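Local coordinates for glucan-binding protein C, GbpC (Streptococcus mutans UA159, PDB 5UQZ) that probably binds glucan at the bacterial cell surface, holds a calcium ion, and mediates both sucrose-dependent and sucrose-independent adherence, at residues K17-Y21 and P348-E352; E34-Q38 and K270-F276; F66-A72 and H174-K178; M199-F203 and T306-E310; V247-G251 and V335-K339. All coordinates share one frame; numbering follows the deposited sequence.

In the fold
The five contacts illustrate how a stalk and a globular head can be built from one chain. Contacts 1 and 2 share helix 3-51, their centres about 25 Å apart: the first binds the helix to the C-terminal tail, the second to a loop of the head. Contact 5, about 15 Å from contact 2 between centres, seats the start of that tail against the head. Contacts 3 and 4 lie within the beta-supersandwich head and touch, Phe-66 CD2 meeting Phe-203 CE1 at 3.8 Å. Contact 4 meets contact 5 where Thr-306 packs on Val-247. The calcium, held by Ser-224, Asn-226 and Glu-237, is about 12 Å from the side chain of Ala-336 in contact 5.

Contact 1 (K17-Y21 and P348-E352)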
# COMPACT_ATOMS: atom_id res chain seq x y z
N LYS A 17 26.07 22.84 21.01
CA LYS A 17 26.00 21.49 21.56
C LYS A 17 24.73 21.29 22.38
O LYS A 17 24.10 20.22 22.30
CB LYS A 17 27.24 21.14 22.40
CG LYS A 17 28.46 20.94 21.55
CD LYS A 17 28.99 19.48 21.70
CE LYS A 17 30.39 19.31 21.10
NZ LYS A 17 30.52 20.30 19.99
N GLN A 18 24.31 22.31 23.14
CA GLN A 18 23.08 22.19 23.92
C GLN A 18 21.87 22.16 23.00
O GLN A 18 20.94 21.38 23.23
CB GLN A 18 22.99 23.31 24.96
CG GLN A 18 24.10 23.20 26.03
CD GLN A 18 23.67 23.68 27.42
OE1 GLN A 18 23.15 22.92 28.24
NE2 GLN A 18 23.87 24.95 27.67
N GLU A 19 21.87 22.96 21.94
CA GLU A 19 20.74 22.90 21.02
C GLU A 19 20.66 21.55 20.33
O GLU A 19 19.57 20.98 20.18
CB GLU A 19 20.83 24.04 20.02
CG GLU A 19 20.58 25.36 20.70
CD GLU A 19 19.82 26.34 19.82
OE1 GLU A 19 19.16 25.88 18.86
OE2 GLU A 19 19.91 27.57 20.07
N GLN A 20 21.80 21.01 19.92
CA GLN A 20 21.78 19.68 19.32
C GLN A 20 21.30 18.63 20.32
O GLN A 20 20.54 17.71 19.96
CB GLN A 20 23.17 19.33 18.83
CG GLN A 20 23.23 17.98 18.09
CD GLN A 20 22.43 17.99 16.80
OE1 GLN A 20 22.57 18.90 15.97
NE2 GLN A 20 21.57 16.99 16.62
N TYR A 21 21.73 18.74 21.58
CA TYR A 21 21.26 17.83 22.61
C TYR A 21 19.73 17.89 22.76
O TYR A 21 19.07 16.85 22.87
CB TYR A 21 21.92 18.13 23.96
CG TYR A 21 21.32 17.31 25.08
CD1 TYR A 21 21.73 16.00 25.30
CD2 TYR A 21 20.30 17.82 25.89
CE1 TYR A 21 21.15 15.24 26.30
CE2 TYR A 21 19.72 17.07 26.89
CZ TYR A 21 20.16 15.78 27.11
OH TYR A 21 19.59 14.99 28.10
N PRO A 348 20.73 10.44 24.51
CA PRO A 348 22.00 11.09 24.21
C PRO A 348 22.72 11.54 25.46
O PRO A 348 22.11 11.84 26.49
CB PRO A 348 21.59 12.31 23.38
CG PRO A 348 20.18 12.62 23.85
CD PRO A 348 19.57 11.24 24.06
N GLU A 349 24.04 11.52 25.38
CA GLU A 349 24.87 12.04 26.46
C GLU A 349 24.74 13.56 26.52
O GLU A 349 24.81 14.24 25.50
CB GLU A 349 26.32 11.63 26.22
CG GLU A 349 26.54 10.13 26.34
CD GLU A 349 27.99 9.72 26.21
OE1 GLU A 349 28.85 10.59 26.00
OE2 GLU A 349 28.28 8.50 26.30
N LYS A 350 24.52 14.08 27.72
CA LYS A 350 24.35 15.52 27.86
C LYS A 350 25.72 16.21 27.69
O LYS A 350 26.69 15.79 28.32
CB LYS A 350 23.67 15.84 29.23
CG LYS A 350 22.82 17.15 29.29
CD LYS A 350 23.67 18.31 28.72
CE LYS A 350 23.21 19.78 28.86
NZ LYS A 350 24.30 20.74 28.42
N PRO A 351 25.85 17.21 26.81
CA PRO A 351 27.10 17.95 26.75
C PRO A 351 27.38 18.68 28.05
O PRO A 351 26.48 19.21 28.70
CB PRO A 351 26.87 18.95 25.60
CG PRO A 351 25.43 19.05 25.44
CD PRO A 351 24.91 17.69 25.77
N GLU A 352 28.64 18.68 28.43
CA GLU A 352 29.07 19.37 29.64
C GLU A 352 30.37 20.10 29.36
O GLU A 352 31.13 19.74 28.44
CB GLU A 352 29.24 18.38 30.81
CG GLU A 352 27.99 17.55 31.12
CD GLU A 352 26.88 18.35 31.78
OE1 GLU A 352 27.11 19.49 32.24
OE2 GLU A 352 25.75 17.83 31.84
O HOH W 1 19.87 12.26 27.86
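Tyr-21 carries most of the apolar packing between the helix and the C-terminal tail. Its CG is anti to the backbone N (chi1 173°), and the ring extends across the tail, where Lys-350 lays CG over one face, 3.9 Å from the ring centroid, in a CH-pi contact. The aliphatic part of the lysine crosses the tyrosine at about a right angle. Pro-348 CG approaches Tyr-21 CE1 at 3.7 Å, and Pro-351 CD lies 3.5 Å from Tyr-21 CB. One turn back, Lys-17 CB meets Pro-351 CB at 3.9 Å. Backbone angles from Pro-348 to Pro-351 are those of a polyproline II helix, so the contact sets such an extended tail against one long alpha-helix, an arrangement reminiscent of the stalks of antigen I/II adhesins. Phe-14, another residue of helix 3-51, also packs on Lys-350 and Pro-351.

Polar links border this packing. Lys-350 NZ donates to Pro-351 O of its own segment at 2.7 Å, and it also points to Gln-18 OE1, although the modelled separation is implausibly short and its exact value doubtful. A water bridges Tyr-21 OH and Pro-348 O, lying 2.7 Å from the carbonyl oxygen, to which it donates.

Contact 2 (E34-Q38 and K270-F276)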
# COMPACT_ATOMS: atom_id res chain seq x y z
N GLU A 34 8.12 4.81 19.70
CA GLU A 34 7.98 3.97 18.52
C GLU A 34 8.51 2.58 18.79
O GLU A 34 7.90 1.59 18.40
CB GLU A 34 8.72 4.58 17.33
CG GLU A 34 8.08 5.83 16.79
CD GLU A 34 8.63 6.20 15.42
OE1 GLU A 34 9.48 5.48 14.84
OE2 GLU A 34 8.18 7.22 14.89
N TYR A 35 9.66 2.50 19.48
CA TYR A 35 10.26 1.23 19.82
C TYR A 35 9.32 0.39 20.67
O TYR A 35 9.15 -0.81 20.45
CB TYR A 35 11.57 1.47 20.59
CG TYR A 35 12.16 0.20 21.09
CD1 TYR A 35 12.95 -0.59 20.27
CD2 TYR A 35 11.87 -0.25 22.36
CE1 TYR A 35 13.49 -1.75 20.72
CE2 TYR A 35 12.39 -1.47 22.82
CZ TYR A 35 13.18 -2.20 21.98
OH TYR A 35 13.74 -3.38 22.40
N GLU A 36 8.71 1.01 21.69
CA GLU A 36 7.84 0.24 22.56
C GLU A 36 6.65 -0.31 21.78
O GLU A 36 6.20 -1.44 22.02
CB GLU A 36 7.40 1.08 23.75
CG GLU A 36 8.54 1.45 24.71
CD GLU A 36 9.23 0.25 25.35
OE1 GLU A 36 8.62 -0.82 25.49
OE2 GLU A 36 10.41 0.41 25.76
N ALA A 37 6.10 0.49 20.84
CA ALA A 37 4.99 -0.03 20.04
C ALA A 37 5.44 -1.17 19.13
O ALA A 37 4.76 -2.22 19.04
CB ALA A 37 4.43 1.11 19.22
N GLN A 38 6.59 -1.01 18.48
CA GLN A 38 7.07 -2.07 17.59
C GLN A 38 7.40 -3.32 18.37
O GLN A 38 7.10 -4.44 17.93
CB GLN A 38 8.33 -1.62 16.88
CG GLN A 38 8.10 -0.57 15.85
CD GLN A 38 9.37 -0.06 15.26
OE1 GLN A 38 9.81 1.07 15.56
NE2 GLN A 38 9.97 -0.86 14.42
N LYS A 270 1.39 11.37 13.38
CA LYS A 270 1.47 11.39 14.83
C LYS A 270 0.71 12.59 15.40
O LYS A 270 0.14 12.50 16.48
CB LYS A 270 2.93 11.44 15.27
CG LYS A 270 3.68 10.16 14.94
CD LYS A 270 5.08 10.26 15.56
CE LYS A 270 5.96 9.11 15.25
NZ LYS A 270 7.24 9.36 16.03
N ALA A 271 0.70 13.72 14.69
CA ALA A 271 -0.01 14.90 15.17
C ALA A 271 -1.50 14.64 15.30
O ALA A 271 -2.20 15.36 16.03
CB ALA A 271 0.20 16.08 14.22
N ASN A 272 -2.01 13.63 14.60
CA ASN A 272 -3.42 13.26 14.66
C ASN A 272 -3.63 12.00 15.49
O ASN A 272 -4.69 11.41 15.43
CB ASN A 272 -4.00 13.05 13.26
CG ASN A 272 -4.04 14.31 12.46
OD1 ASN A 272 -4.02 15.42 13.02
ND2 ASN A 272 -4.10 14.17 11.13
N GLY A 273 -2.61 11.56 16.25
CA GLY A 273 -2.75 10.41 17.11
C GLY A 273 -2.14 9.13 16.58
O GLY A 273 -2.14 8.13 17.31
N ALA A 274 -1.64 9.11 15.35
CA ALA A 274 -1.04 7.87 14.84
C ALA A 274 0.22 7.53 15.63
O ALA A 274 0.92 8.40 16.17
CB ALA A 274 -0.65 8.07 13.39
N THR A 275 0.54 6.24 15.66
CA THR A 275 1.75 5.79 16.36
C THR A 275 3.01 6.09 15.58
O THR A 275 4.07 6.35 16.18
CB THR A 275 1.63 4.30 16.65
OG1 THR A 275 0.42 4.07 17.38
CG2 THR A 275 2.86 3.76 17.40
N PHE A 276 2.92 6.03 14.26
CA PHE A 276 4.04 6.27 13.36
C PHE A 276 3.56 7.25 12.30
O PHE A 276 2.39 7.20 11.90
CB PHE A 276 4.48 4.97 12.67
CG PHE A 276 4.79 3.86 13.62
CD1 PHE A 276 6.01 3.78 14.29
CD2 PHE A 276 3.87 2.86 13.85
CE1 PHE A 276 6.27 2.72 15.18
CE2 PHE A 276 4.12 1.82 14.74
CZ PHE A 276 5.32 1.73 15.40
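The long helix 3-51, much of it predicted as coiled coil, meets the globular head, which matches the glucan-binding protein C family, through Glu-34, Ala-37 and Gln-38, residues three and four positions apart that share one side of the helix. The loop between strands 260-263 and 303-306 supplies Lys-270, Thr-275 and Phe-276. Phe-276 fills the middle of the interface. Gln-38 CG comes to 3.6 Å from Phe-276 CZ, with the amide plane steeply inclined to the ring. One turn earlier, Glu-34 CB lies 3.8 Å from Phe-276 CE1. The Glu-34 carboxylate then stands at the ring edge, OE1 in the ring plane and 3.9 Å from Phe-276 CD1, the two planes 71° apart. Thr-275 CG2 covers part of one ring face and also reaches Ala-37 CB at 3.6 Å.

Lys-270 runs fully extended beyond CG to place NZ 2.6 Å from Glu-34 OE2, a hydrogen-bonded salt bridge. The ammonium meets that oxygen on the anti side, 21° out of the carboxylate plane. Behind the contact, Phe-276 packs edge-to-face with Tyr-300.

A single carboxylate thus serves two partners with different oxygens: OE2 pairs with a lysine, while OE1 faces the rim of a phenyl ring, whose slightly positive hydrogens would probably make a weakly favourable electrostatic neighbour.

Contact 3 (F66-A72 and H174-K178); sequences FINEPEA and HDPTK
Asp-175 and His-174 reach Glu-69 and Ala-72 through contrasting first torsions. In Asp-175, CG is anti to the backbone N (chi1 179°), which carries the carboxylate under the Glu-69 peptide; in His-174, CG sits between N and the carbonyl carbon (chi1 69°), turning the imidazole to the end of the other loop. Glu-69 N donates to Asp-175 OD2 at 3.0 Å, approaching from above the carboxylate plane. The other oxygen, OD1, accepts from Thr-177 N (2.9 Å), closing an Asx turn, and from Thr-177 OG1 (2.7 Å), both on the same face. His-174 ND1 donates to Ala-72 O at 2.7 Å, while CE1 faces Pro-70 O at the ring edge, 3.2 Å away.

Apolar packing accompanies these polar links in two places. Thr-177 CG2 sits over the centre of the Phe-66 ring, 3.6 Å from its centroid, in a CH-pi contact, and Ala-72 CB touches Pro-176 CD at 3.7 Å.

The Glu-69 carboxylate itself turns elsewhere, to Ser-142 OG and the backbone N of Val-140 and Asn-141. Residues 66-72 lead into strand 73-77 of the nine-stranded sheet, and 174-178 connect strands 167-172 and 180-184 of the four-stranded one, so the contact joins connections belonging to the two sheets.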
# COMPACT_ATOMS: atom_id res chain seq x y z
N PHE A 66 3.87 -15.47 -4.21
CA PHE A 66 3.36 -14.64 -5.30
C PHE A 66 3.78 -13.22 -4.95
O PHE A 66 3.01 -12.42 -4.41
CB PHE A 66 1.85 -14.80 -5.39
CG PHE A 66 1.21 -13.96 -6.49
CD1 PHE A 66 1.59 -14.11 -7.82
CD2 PHE A 66 0.22 -13.07 -6.20
CE1 PHE A 66 0.97 -13.35 -8.82
CE2 PHE A 66 -0.41 -12.32 -7.18
CZ PHE A 66 -0.03 -12.49 -8.48
N ILE A 67 5.04 -12.92 -5.22
CA ILE A 67 5.62 -11.68 -4.73
C ILE A 67 6.34 -10.87 -5.75
O ILE A 67 6.45 -9.65 -5.61
CB ILE A 67 6.48 -11.89 -3.50
CG1 ILE A 67 7.02 -10.57 -2.96
CG2 ILE A 67 7.50 -12.77 -3.77
CD1 ILE A 67 5.86 -9.45 -2.89
N ASN A 68 6.89 -11.51 -6.75
CA ASN A 68 7.76 -10.77 -7.69
C ASN A 68 7.61 -11.43 -9.05
O ASN A 68 8.04 -12.56 -9.18
CB ASN A 68 9.21 -10.94 -7.13
CG ASN A 68 10.33 -10.50 -8.05
OD1 ASN A 68 10.34 -9.37 -8.55
ND2 ASN A 68 11.36 -11.37 -8.21
N GLU A 69 7.03 -10.75 -10.05
CA GLU A 69 6.88 -11.33 -11.39
C GLU A 69 7.27 -10.29 -12.41
O GLU A 69 6.43 -9.76 -13.16
CB GLU A 69 5.46 -11.87 -11.60
CG GLU A 69 5.20 -13.15 -10.77
CD GLU A 69 6.11 -14.32 -11.17
OE1 GLU A 69 6.78 -14.29 -12.23
OE2 GLU A 69 6.16 -15.32 -10.40
N PRO A 70 8.56 -9.97 -12.49
CA PRO A 70 8.99 -8.83 -13.30
C PRO A 70 9.03 -9.13 -14.79
O PRO A 70 9.25 -8.21 -15.59
CB PRO A 70 10.41 -8.52 -12.76
CG PRO A 70 10.90 -9.85 -12.31
CD PRO A 70 9.68 -10.58 -11.75
N GLU A 71 8.81 -10.37 -15.20
CA GLU A 71 8.80 -10.76 -16.61
C GLU A 71 7.39 -10.91 -17.15
O GLU A 71 7.24 -11.28 -18.31
CB GLU A 71 9.55 -12.10 -16.83
CG GLU A 71 10.94 -12.08 -16.26
CD GLU A 71 11.67 -13.40 -16.39
OE1 GLU A 71 11.44 -14.17 -17.36
OE2 GLU A 71 12.54 -13.69 -15.54
N ALA A 72 6.37 -10.71 -16.32
CA ALA A 72 5.01 -11.06 -16.75
C ALA A 72 4.56 -10.14 -17.88
O ALA A 72 4.97 -8.97 -17.98
CB ALA A 72 4.07 -10.96 -15.57
N HIS A 174 2.37 -4.48 -15.49
CA HIS A 174 2.47 -5.78 -16.15
C HIS A 174 2.80 -6.88 -15.15
O HIS A 174 2.49 -8.04 -15.42
CB HIS A 174 3.44 -5.75 -17.33
CG HIS A 174 4.87 -5.60 -16.95
ND1 HIS A 174 5.68 -6.69 -16.73
CD2 HIS A 174 5.63 -4.50 -16.72
CE1 HIS A 174 6.89 -6.26 -16.39
NE2 HIS A 174 6.89 -4.94 -16.42
N ASP A 175 3.41 -6.53 -14.01
CA ASP A 175 3.64 -7.48 -12.93
C ASP A 175 2.39 -7.52 -12.05
O ASP A 175 2.08 -6.54 -11.36
CB ASP A 175 4.87 -7.04 -12.13
CG ASP A 175 5.19 -7.97 -10.94
OD1 ASP A 175 4.32 -8.75 -10.53
OD2 ASP A 175 6.30 -7.87 -10.39
N PRO A 176 1.65 -8.65 -12.03
CA PRO A 176 0.36 -8.67 -11.32
C PRO A 176 0.52 -8.51 -9.82
O PRO A 176 -0.47 -8.21 -9.14
CB PRO A 176 -0.24 -10.05 -11.67
CG PRO A 176 0.97 -10.88 -11.98
CD PRO A 176 1.96 -9.95 -12.65
N THR A 177 1.71 -8.74 -9.25
CA THR A 177 1.90 -8.55 -7.82
C THR A 177 1.92 -7.09 -7.45
O THR A 177 1.86 -6.78 -6.24
CB THR A 177 3.18 -9.26 -7.34
OG1 THR A 177 4.33 -8.58 -7.83
CG2 THR A 177 3.19 -10.73 -7.67
N LYS A 178 1.98 -6.18 -8.44
CA LYS A 178 1.87 -4.74 -8.19
C LYS A 178 0.45 -4.24 -8.41
O LYS A 178 0.11 -3.14 -8.00
CB LYS A 178 2.84 -4.00 -9.11
CG LYS A 178 4.30 -4.28 -8.78
CD LYS A 178 5.22 -3.71 -9.86
CE LYS A 178 5.16 -2.20 -10.03
NZ LYS A 178 6.11 -1.83 -11.12

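Contact 4 (M199-F203 and T306-E310); sequences MQIIF and TYKGE
Gln-200 makes the first link from strand 194-204 to Gly-309, just after Met-199, whose backbone pairs with Phe-312 of strand 312-319. The glutamine side chain is extended throughout, CG anti to the backbone N (chi1 -175°), and this reach brings Gln-200 NE2 to 2.7 Å from Gly-309 O. The bond is nearly straight, 159° at the hydrogen, and lies in the carbonyl plane as well as close to the plane of the amide. On the way, Gln-200 CG passes Tyr-307 OH at 3.8 Å, the glutamine crossing the tyrosine at about a right angle.

Ile-201 follows, and its main chain is the second grip. Tyr-307 OH donates to Ile-201 O at 2.7 Å, on a lone pair of the carbonyl, with a C=O...O angle of 120°. The hydroxyl probably takes the place of a backbone donor from the departing chain. The phenol also packs against the side chain, Tyr-307 CZ lying 4.0 Å from Ile-201 CB. Over the centre of one tyrosine face lies Gly-309 N, so the turn at 307-309 folds back on the ring. Farther along, Phe-203 CE2 comes only loosely to Tyr-307 CD2, at 4.5 Å.

Two short side-chain bonds, one from each segment, thus give Gly-309 O and Ile-201 O a donor beyond the pairing with strand 312-319, and they help fix the orientation of the amide and the phenol.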
# COMPACT_ATOMS: atom_id res chain seq x y z
N MET A 199 -12.49 -6.96 -7.40
CA MET A 199 -11.49 -7.77 -8.08
C MET A 199 -11.68 -9.23 -7.73
O MET A 199 -12.16 -9.59 -6.65
CB MET A 199 -10.10 -7.31 -7.81
CG MET A 199 -9.62 -6.86 -6.60
SD MET A 199 -7.96 -5.98 -6.85
CE MET A 199 -6.95 -7.35 -7.38
N GLN A 200 -11.19 -10.07 -8.65
CA GLN A 200 -11.11 -11.50 -8.38
C GLN A 200 -9.87 -12.04 -9.06
O GLN A 200 -9.65 -11.76 -10.24
CB GLN A 200 -12.36 -12.25 -8.86
CG GLN A 200 -12.32 -13.69 -8.45
CD GLN A 200 -13.60 -14.47 -8.83
OE1 GLN A 200 -14.41 -14.01 -9.64
NE2 GLN A 200 -13.75 -15.65 -8.25
N ILE A 201 -9.07 -12.82 -8.33
CA ILE A 201 -7.81 -13.38 -8.82
C ILE A 201 -7.95 -14.88 -8.96
O ILE A 201 -8.43 -15.56 -8.05
CB ILE A 201 -6.69 -13.07 -7.81
CG1 ILE A 201 -6.53 -11.56 -7.60
CG2 ILE A 201 -5.37 -13.70 -8.32
CD1 ILE A 201 -5.62 -11.21 -6.39
N ILE A 202 -7.50 -15.41 -10.11
CA ILE A 202 -7.48 -16.85 -10.33
C ILE A 202 -6.04 -17.22 -10.72
O ILE A 202 -5.45 -16.59 -11.60
CB ILE A 202 -8.45 -17.27 -11.46
CG1 ILE A 202 -9.90 -16.93 -11.08
CG2 ILE A 202 -8.32 -18.76 -11.71
CD1 ILE A 202 -10.87 -17.18 -12.19
N PHE A 203 -5.49 -18.22 -10.03
CA PHE A 203 -4.17 -18.75 -10.34
C PHE A 203 -4.33 -20.03 -11.15
O PHE A 203 -5.22 -20.82 -10.87
CB PHE A 203 -3.40 -19.06 -9.05
CG PHE A 203 -3.24 -17.85 -8.14
CD1 PHE A 203 -2.30 -16.85 -8.45
CD2 PHE A 203 -3.99 -17.71 -6.99
CE1 PHE A 203 -2.10 -15.77 -7.62
CE2 PHE A 203 -3.78 -16.64 -6.14
CZ PHE A 203 -2.84 -15.67 -6.44
N THR A 306 -7.01 -14.60 4.32
CA THR A 306 -6.99 -15.92 3.68
C THR A 306 -7.87 -15.80 2.45
O THR A 306 -9.09 -15.58 2.57
CB THR A 306 -7.51 -16.99 4.64
OG1 THR A 306 -6.66 -17.05 5.79
CG2 THR A 306 -7.52 -18.34 3.94
N TYR A 307 -7.22 -15.78 1.30
CA TYR A 307 -7.91 -15.59 0.04
C TYR A 307 -8.42 -16.93 -0.45
O TYR A 307 -7.65 -17.88 -0.68
CB TYR A 307 -6.94 -14.96 -0.98
CG TYR A 307 -7.60 -14.76 -2.33
CD1 TYR A 307 -8.71 -13.93 -2.46
CD2 TYR A 307 -7.17 -15.46 -3.47
CE1 TYR A 307 -9.37 -13.80 -3.68
CE2 TYR A 307 -7.80 -15.32 -4.67
CZ TYR A 307 -8.88 -14.50 -4.79
OH TYR A 307 -9.56 -14.36 -5.97
N LYS A 308 -9.74 -17.01 -0.61
CA LYS A 308 -10.41 -18.27 -0.94
C LYS A 308 -10.85 -18.32 -2.40
O LYS A 308 -11.58 -19.22 -2.80
CB LYS A 308 -11.61 -18.47 -0.02
CG LYS A 308 -11.13 -18.65 1.44
CD LYS A 308 -12.35 -18.81 2.38
CE LYS A 308 -11.88 -18.93 3.82
NZ LYS A 308 -12.96 -19.14 4.83
N GLY A 309 -10.43 -17.36 -3.20
CA GLY A 309 -10.78 -17.38 -4.61
C GLY A 309 -12.03 -16.62 -4.97
O GLY A 309 -12.39 -16.62 -6.14
N GLU A 310 -12.59 -15.87 -4.07
CA GLU A 310 -13.85 -15.18 -4.29
C GLU A 310 -13.63 -13.67 -4.38
O GLU A 310 -12.62 -13.15 -3.88
CB GLU A 310 -14.77 -15.53 -3.12
CG GLU A 310 -15.07 -17.05 -3.10
CD GLU A 310 -16.52 -17.40 -2.88
OE1 GLU A 310 -17.43 -16.54 -2.73
OE2 GLU A 310 -16.77 -18.62 -2.82

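Contact 5 (V247-G251 and V335-K339)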
# COMPACT_ATOMS: atom_id res chain seq x y z
N VAL A 247 -7.35 -11.69 8.30
CA VAL A 247 -6.28 -12.04 9.21
C VAL A 247 -5.77 -10.74 9.83
O VAL A 247 -5.14 -9.91 9.14
CB VAL A 247 -5.17 -12.82 8.49
CG1 VAL A 247 -4.05 -13.10 9.48
CG2 VAL A 247 -5.74 -14.12 7.88
N LYS A 248 -6.02 -10.56 11.13
CA LYS A 248 -5.61 -9.35 11.82
C LYS A 248 -4.10 -9.37 12.02
O LYS A 248 -3.51 -10.37 12.47
CB LYS A 248 -6.35 -9.33 13.17
CG LYS A 248 -5.87 -8.24 14.15
CD LYS A 248 -6.20 -6.84 13.66
CE LYS A 248 -5.51 -5.72 14.47
NZ LYS A 248 -5.65 -5.83 15.86
N ILE A 249 -3.45 -8.23 11.79
CA ILE A 249 -2.00 -8.09 11.99
C ILE A 249 -1.76 -7.47 13.36
O ILE A 249 -2.31 -6.40 13.65
CB ILE A 249 -1.37 -7.23 10.89
CG1 ILE A 249 -1.62 -7.82 9.48
CG2 ILE A 249 0.13 -7.02 11.18
CD1 ILE A 249 -0.98 -9.10 9.24
N PRO A 250 -1.04 -8.13 14.26
CA PRO A 250 -0.85 -7.57 15.62
C PRO A 250 -0.23 -6.19 15.57
O PRO A 250 0.71 -5.93 14.82
CB PRO A 250 0.10 -8.56 16.31
CG PRO A 250 0.29 -9.63 15.39
CD PRO A 250 -0.31 -9.40 14.05
N GLY A 251 -0.78 -5.28 16.37
CA GLY A 251 -0.29 -3.91 16.44
C GLY A 251 -0.74 -3.03 15.31
O GLY A 251 -0.39 -1.84 15.31
N VAL A 335 2.86 -10.40 3.06
CA VAL A 335 2.14 -9.83 4.18
C VAL A 335 3.09 -9.03 5.06
O VAL A 335 4.18 -9.49 5.39
CB VAL A 335 1.44 -10.97 4.95
CG1 VAL A 335 0.70 -10.41 6.19
CG2 VAL A 335 0.48 -11.74 4.03
N ALA A 336 2.65 -7.84 5.47
CA ALA A 336 3.43 -6.94 6.33
C ALA A 336 3.14 -7.30 7.79
O ALA A 336 2.03 -7.06 8.29
CB ALA A 336 3.00 -5.50 6.04
N VAL A 337 4.14 -7.83 8.47
CA VAL A 337 4.01 -8.23 9.88
C VAL A 337 5.02 -7.45 10.72
O VAL A 337 6.02 -6.94 10.19
CB VAL A 337 4.20 -9.75 10.08
CG1 VAL A 337 3.08 -10.50 9.37
CG2 VAL A 337 5.58 -10.17 9.63
N PRO A 338 4.80 -7.35 12.02
CA PRO A 338 5.82 -6.70 12.87
C PRO A 338 7.14 -7.46 12.82
O PRO A 338 7.17 -8.69 12.78
CB PRO A 338 5.22 -6.79 14.27
CG PRO A 338 3.90 -7.28 14.16
CD PRO A 338 3.63 -7.82 12.79
N LYS A 339 8.24 -6.70 12.89
CA LYS A 339 9.58 -7.23 12.80
C LYS A 339 10.34 -6.85 14.07
O LYS A 339 9.86 -6.07 14.92
CB LYS A 339 10.32 -6.64 11.59
CG LYS A 339 9.60 -6.75 10.28
CD LYS A 339 9.52 -8.12 9.78
CE LYS A 339 8.73 -8.14 8.48
NZ LYS A 339 8.76 -9.51 7.89
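Pro-250 and Pro-338 bring the only rings of this contact together, and these saturated rings approach at their CD atoms, Pro-250 CD lying 4.4 Å from Pro-338 CD. Pro-338 CG rests 3.5 Å from the backbone oxygen Pro-250 O. The flat peptide group of Ala-336 adds its carbonyl oxygen, which faces Ile-249 CG2 at 3.5 Å.

Ile-249 is the side chain that spans the interface, its two branches diverging. CG2 is anti to the backbone N and meets Pro-338 CD at 3.9 Å. CG1 sits beside the backbone N (chi1 -59°) and bends again at chi2, which carries CD1 to Val-335 CG1 at 3.7 Å; the same methyl grazes Val-337 CG1 at 4.3 Å.

The packing joins two irregular segments of the head. One connects strands 245-247 and 254-257; the other is the chain beyond strand 325-329, which goes on to run back along helix 3-51. That helix covers the prolines, with Tyr-45 touching Pro-250 and Ala-41 touching Pro-338, while Val-58 of helix 57-60 packs on Val-335 and Val-337.

No hydrogen bond crosses between the segments. Ala-336 O is buried here with no polar partner in the model.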